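Local coordinates for protein HP0420 homologue (Helicobacter felis, PDB 3LW3) that is of unknown function but adopts the hotdog fold, as in many acyl-CoA thioesterases and dehydratases, so it may act on an acyl thioester, at residues V40-K45 and V61-F66; F66-A71 and G126-L131. All coordinates share one frame; numbering follows the deposited sequence.

Interaction 1. Residues V40-K45 and V61-F66; sequences VCLTPK and VGAASF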
loop_
_atom_site.group_PDB
_atom_site.type_symbol
_atom_site.label_atom_id
_atom_site.label_comp_id
_atom_site.label_asym_id
_atom_site.label_seq_id
_atom_site.Cartn_x
_atom_site.Cartn_y
_atom_site.Cartn_z
ATOM N N VAL B 40 4.385 -10.600 -8.549
ATOM C CA VAL B 40 4.864 -10.900 -7.199
ATOM C C VAL B 40 3.842 -11.786 -6.521
ATOM O O VAL B 40 2.633 -11.794 -6.901
ATOM C CB VAL B 40 5.134 -9.618 -6.378
ATOM C CG1 VAL B 40 5.987 -8.618 -7.181
ATOM C CG2 VAL B 40 3.836 -8.972 -5.893
ATOM N N CYS B 41 4.268 -12.478 -5.471
ATOM C CA CYS B 41 3.383 -13.369 -4.749
ATOM C C CYS B 41 3.391 -13.065 -3.243
ATOM O O CYS B 41 4.446 -13.060 -2.597
ATOM C CB CYS B 41 3.777 -14.823 -4.982
ATOM S SG CYS B 41 2.595 -15.951 -4.179
ATOM N N LEU B 42 2.215 -12.778 -2.707
ATOM C CA LEU B 42 2.056 -12.523 -1.280
ATOM C C LEU B 42 1.432 -13.717 -0.587
ATOM O O LEU B 42 0.323 -14.102 -0.902
ATOM C CB LEU B 42 1.171 -11.303 -1.056
ATOM C CG LEU B 42 0.765 -11.028 0.397
ATOM C CD1 LEU B 42 1.944 -10.652 1.202
ATOM C CD2 LEU B 42 -0.312 -9.957 0.472
ATOM N N THR B 43 2.170 -14.278 0.358
ATOM C CA THR B 43 1.632 -15.278 1.288
ATOM C C THR B 43 1.531 -14.616 2.688
ATOM O O THR B 43 2.539 -14.406 3.372
ATOM C CB THR B 43 2.463 -16.580 1.205
ATOM O OG1 THR B 43 3.878 -16.263 1.131
ATOM C CG2 THR B 43 2.123 -17.304 -0.096
ATOM N N PRO B 44 0.307 -14.140 3.041
ATOM C CA PRO B 44 0.261 -13.228 4.192
ATOM C C PRO B 44 0.732 -13.873 5.483
ATOM O O PRO B 44 0.448 -15.057 5.690
ATOM C CB PRO B 44 -1.214 -12.874 4.286
ATOM C CG PRO B 44 -1.714 -12.975 2.868
ATOM C CD PRO B 44 -0.986 -14.183 2.335
ATOM N N LYS B 45 1.415 -13.086 6.311
ATOM C CA LYS B 45 1.956 -13.521 7.617
ATOM C C LYS B 45 1.141 -12.920 8.760
ATOM O O LYS B 45 0.440 -11.899 8.579
ATOM C CB LYS B 45 3.415 -13.095 7.763
ATOM C CG LYS B 45 4.361 -13.621 6.627
ATOM C CD LYS B 45 4.112 -15.111 6.379
ATOM C CE LYS B 45 5.106 -15.664 5.294
ATOM N NZ LYS B 45 5.070 -14.898 3.977
ATOM N N VAL B 61 -2.400 -3.682 -0.738
ATOM C CA VAL B 61 -2.023 -2.609 -1.652
ATOM C C VAL B 61 -0.473 -2.530 -1.771
ATOM O O VAL B 61 0.033 -2.241 -2.830
ATOM C CB VAL B 61 -2.663 -1.316 -1.220
ATOM C CG1 VAL B 61 -2.209 -0.177 -2.133
ATOM C CG2 VAL B 61 -4.210 -1.506 -1.187
ATOM N N GLY B 62 0.252 -2.776 -0.688
ATOM C CA GLY B 62 1.723 -2.726 -0.678
ATOM C C GLY B 62 2.274 -3.741 -1.682
ATOM O O GLY B 62 3.137 -3.412 -2.478
ATOM N N ALA B 63 1.721 -4.965 -1.684
ATOM C CA ALA B 63 2.156 -5.989 -2.650
ATOM C C ALA B 63 1.859 -5.530 -4.107
ATOM O O ALA B 63 2.719 -5.635 -4.999
ATOM C CB ALA B 63 1.467 -7.305 -2.348
ATOM N N ALA B 64 0.648 -4.992 -4.323
ATOM C CA ALA B 64 0.222 -4.522 -5.647
ATOM C C ALA B 64 1.158 -3.403 -6.110
ATOM O O ALA B 64 1.609 -3.364 -7.271
ATOM C CB ALA B 64 -1.191 -4.031 -5.586
ATOM N N SER B 65 1.487 -2.511 -5.187
ATOM C CA SER B 65 2.386 -1.365 -5.440
ATOM C C SER B 65 3.777 -1.809 -5.931
ATOM O O SER B 65 4.308 -1.298 -6.920
ATOM C CB SER B 65 2.526 -0.487 -4.167
ATOM O OG SER B 65 1.306 0.156 -3.830
ATOM N N PHE B 66 4.350 -2.775 -5.229
ATOM C CA PHE B 66 5.608 -3.356 -5.605
ATOM C C PHE B 66 5.513 -3.971 -6.987
ATOM O O PHE B 66 6.376 -3.683 -7.829
ATOM C CB PHE B 66 6.029 -4.365 -4.552
ATOM C CG PHE B 66 7.338 -5.043 -4.823
ATOM C CD1 PHE B 66 8.457 -4.339 -5.278
ATOM C CD2 PHE B 66 7.480 -6.388 -4.523
ATOM C CE1 PHE B 66 9.672 -4.992 -5.498
ATOM C CE2 PHE B 66 8.673 -7.048 -4.703
ATOM C CZ PHE B 66 9.784 -6.359 -5.231
#
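This contact belongs to the hotdog fold, in which an antiparallel sheet wraps round one long helix: Val40 and Leu42 of strand 37-42 face Ala63 and Phe66 of helix 57-72. Strand 40-42 and helix 61-66 run nearly antiparallel, at 168°, with axes 8.7 Å apart at the closest point. Alanine suits the helix here because its single methyl lets the strand come close. Ala63 CB meets the first carbon of the leucine side chain, with Leu42 CB 4.2 Å from Ala63 CB, and the Leu42 side chain also touches Met48. Val40 divides its two methyls between two helix residues. With CG1 anti to the carbonyl carbon (chi1 -49°), the other methyl, CG2, falls between the backbone N and the carbonyl carbon and rests 3.6 Å from Ala63 O. The same strand residue forms backbone hydrogen bonds with Phe98, whose side chain also touches Ala63, so the neighbouring strand 96-105 continues the apolar wall. On another side of the helix, Ser65 OG donates to Val61 O at 2.9 Å from above the carbonyl plane. Val61 O thus accepts from both Ser65 N and Ser65 OG, so the buried hydroxyl finds its acceptor within the helix itself. The CG1 methyl of Val40 reaches the Phe66 ring obliquely, 3.8 Å from Phe66 CD2 and 4.0 Å from Phe66 CE2.

Interaction 2. Residues F66-A71 and G126-L131; sequences FAALCA and GDFEIL
The helical hydrogen bond from Ala71 N to Ala67 O, 3.0 Å long, closes the helical turn that contains Ala68 and Leu69, which pack against Phe128 and Ile130 of strand 121-132. No hydrogen bond crosses between the two segments; the side chains meet through apolar groups, with one methyl resting on a helix carbonyl, and all four touching residues are buried. Helix and strand cross at -52°, their axes 9.4 Å apart at the closest point, a spacing consistent with a small helix residue set against a large strand one. Ala68 fills that small position. Its CB points to the strand and packs on the root of the phenyl ring, with Ala68 CB 3.8 Å from Phe128 CG. The methyl forms an off-centre CH-pi contact, lying 29° off the ring normal. Ile130 suits the next inward-facing position because its longer branch can span the gap to the helix backbone. With CG1 set beside the backbone N (chi1 -63°) and the chain then extended, the terminal CD1 arrives 3.7 Å from Ala68 O. Leu69 reaches the same methyl from the next helix residue: Leu69 CD2 is 4.0 Å from Ile130 CD1, the two branched chains crossing at a slant. Side chains on this strand alternate, so Asp127 and Glu129 lie on the face turned from the helix, where Asp127 forms a salt bridge with Arg113. Strand 109-118 adds Val114 beside Ala68 and Phe128, and Ser77 at the start of strand 77-86 touches both Leu69 and Ile130.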
loop_
_atom_site.group_PDB
_atom_site.type_symbol
_atom_site.label_atom_id
_atom_site.label_comp_id
_atom_site.label_asym_id
_atom_site.label_seq_id
_atom_site.Cartn_x
_atom_site.Cartn_y
_atom_site.Cartn_z
ATOM N N PHE B 66 4.350 -2.775 -5.229
ATOM C CA PHE B 66 5.608 -3.356 -5.605
ATOM C C PHE B 66 5.513 -3.971 -6.987
ATOM O O PHE B 66 6.376 -3.683 -7.829
ATOM C CB PHE B 66 6.029 -4.365 -4.552
ATOM C CG PHE B 66 7.338 -5.043 -4.823
ATOM C CD1 PHE B 66 8.457 -4.339 -5.278
ATOM C CD2 PHE B 66 7.480 -6.388 -4.523
ATOM C CE1 PHE B 66 9.672 -4.992 -5.498
ATOM C CE2 PHE B 66 8.673 -7.048 -4.703
ATOM C CZ PHE B 66 9.784 -6.359 -5.231
ATOM N N ALA B 67 4.494 -4.798 -7.259
ATOM C CA ALA B 67 4.304 -5.352 -8.643
ATOM C C ALA B 67 4.311 -4.215 -9.704
ATOM O O ALA B 67 5.005 -4.298 -10.740
ATOM C CB ALA B 67 2.995 -6.128 -8.804
ATOM N N ALA B 68 3.504 -3.187 -9.431
ATOM C CA ALA B 68 3.366 -2.031 -10.342
ATOM C C ALA B 68 4.749 -1.406 -10.629
ATOM O O ALA B 68 5.118 -1.220 -11.779
ATOM C CB ALA B 68 2.419 -1.012 -9.746
ATOM N N LEU B 69 5.525 -1.109 -9.587
ATOM C CA LEU B 69 6.875 -0.524 -9.756
ATOM C C LEU B 69 7.780 -1.463 -10.566
ATOM O O LEU B 69 8.515 -1.010 -11.428
ATOM C CB LEU B 69 7.478 -0.153 -8.403
ATOM C CG LEU B 69 6.819 1.092 -7.795
ATOM C CD1 LEU B 69 7.054 1.310 -6.248
ATOM C CD2 LEU B 69 7.316 2.311 -8.583
ATOM N N CYS B 70 7.716 -2.770 -10.303
ATOM C CA CYS B 70 8.541 -3.726 -11.034
ATOM C C CYS B 70 8.204 -3.850 -12.534
ATOM O O CYS B 70 9.088 -4.134 -13.361
ATOM C CB CYS B 70 8.472 -5.098 -10.377
ATOM S SG CYS B 70 9.222 -5.188 -8.764
ATOM N N ALA B 71 6.959 -3.624 -12.901
ATOM C CA ALA B 71 6.556 -3.696 -14.301
ATOM C C ALA B 71 7.251 -2.623 -15.147
ATOM O O ALA B 71 7.575 -2.874 -16.314
ATOM C CB ALA B 71 4.999 -3.519 -14.426
ATOM N N GLY B 126 -6.437 -2.914 -9.562
ATOM C CA GLY B 126 -6.103 -1.521 -9.391
ATOM C C GLY B 126 -5.336 -0.915 -10.529
ATOM O O GLY B 126 -4.684 -1.654 -11.253
ATOM N N ASP B 127 -5.417 0.406 -10.666
ATOM C CA ASP B 127 -4.552 1.177 -11.574
ATOM C C ASP B 127 -3.636 2.096 -10.761
ATOM O O ASP B 127 -4.107 2.794 -9.846
ATOM C CB ASP B 127 -5.388 1.987 -12.573
ATOM C CG ASP B 127 -6.138 1.086 -13.532
ATOM O OD1 ASP B 127 -5.489 0.239 -14.156
ATOM O OD2 ASP B 127 -7.385 1.153 -13.632
ATOM N N PHE B 128 -2.346 2.070 -11.065
ATOM C CA PHE B 128 -1.345 2.874 -10.367
ATOM C C PHE B 128 -0.759 3.876 -11.360
ATOM O O PHE B 128 -0.499 3.526 -12.505
ATOM C CB PHE B 128 -0.214 1.989 -9.834
ATOM C CG PHE B 128 -0.680 1.026 -8.777
ATOM C CD1 PHE B 128 -0.483 1.309 -7.447
ATOM C CD2 PHE B 128 -1.401 -0.126 -9.143
ATOM C CE1 PHE B 128 -0.977 0.444 -6.467
ATOM C CE2 PHE B 128 -1.882 -0.993 -8.190
ATOM C CZ PHE B 128 -1.702 -0.687 -6.845
ATOM N N GLU B 129 -0.526 5.092 -10.916
ATOM C CA GLU B 129 0.132 6.080 -11.757
ATOM C C GLU B 129 1.529 6.218 -11.160
ATOM O O GLU B 129 1.676 6.324 -9.922
ATOM C CB GLU B 129 -0.598 7.419 -11.741
ATOM C CG GLU B 129 -2.095 7.308 -12.004
ATOM C CD GLU B 129 -2.441 6.864 -13.405
ATOM O OE1 GLU B 129 -1.637 7.185 -14.312
ATOM O OE2 GLU B 129 -3.516 6.195 -13.603
ATOM N N ILE B 130 2.549 6.192 -12.027
ATOM C CA ILE B 130 3.924 6.256 -11.617
ATOM C C ILE B 130 4.602 7.409 -12.310
ATOM O O ILE B 130 4.423 7.561 -13.509
ATOM C CB ILE B 130 4.689 4.925 -11.889
ATOM C CG1 ILE B 130 4.064 3.755 -11.063
ATOM C CG2 ILE B 130 6.178 5.136 -11.654
ATOM C CD1 ILE B 130 4.582 2.380 -11.447
ATOM N N LEU B 131 5.325 8.237 -11.551
ATOM C CA LEU B 131 6.109 9.358 -12.111
ATOM C C LEU B 131 7.607 8.995 -12.179
ATOM O O LEU B 131 8.144 8.342 -11.260
ATOM C CB LEU B 131 5.945 10.634 -11.278
ATOM C CG LEU B 131 4.553 11.224 -11.068
ATOM C CD1 LEU B 131 4.648 12.550 -10.324
ATOM C CD2 LEU B 131 3.770 11.365 -12.389
#

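In the fold
Interactions 1 and 2 lie in series along helix 57-72, their centres about 12 Å apart, and bring it against two different strands of one curved sheet, 37-42 and 121-132. Phe66 is common to both helical segments, though its ring packs only in interaction 1; it also touches His56 of the second subunit, which places the helix near the dimer interface. The two contacts meet through Phe128: its CZ lies 3.6 Å from Ala64 CB and its CE1 3.5 Å from Ser65 OG. Val40 CG1 makes a second bridge, 4.0 Å from Ala67 CA. Together they form one continuous buried core between helix and sheet.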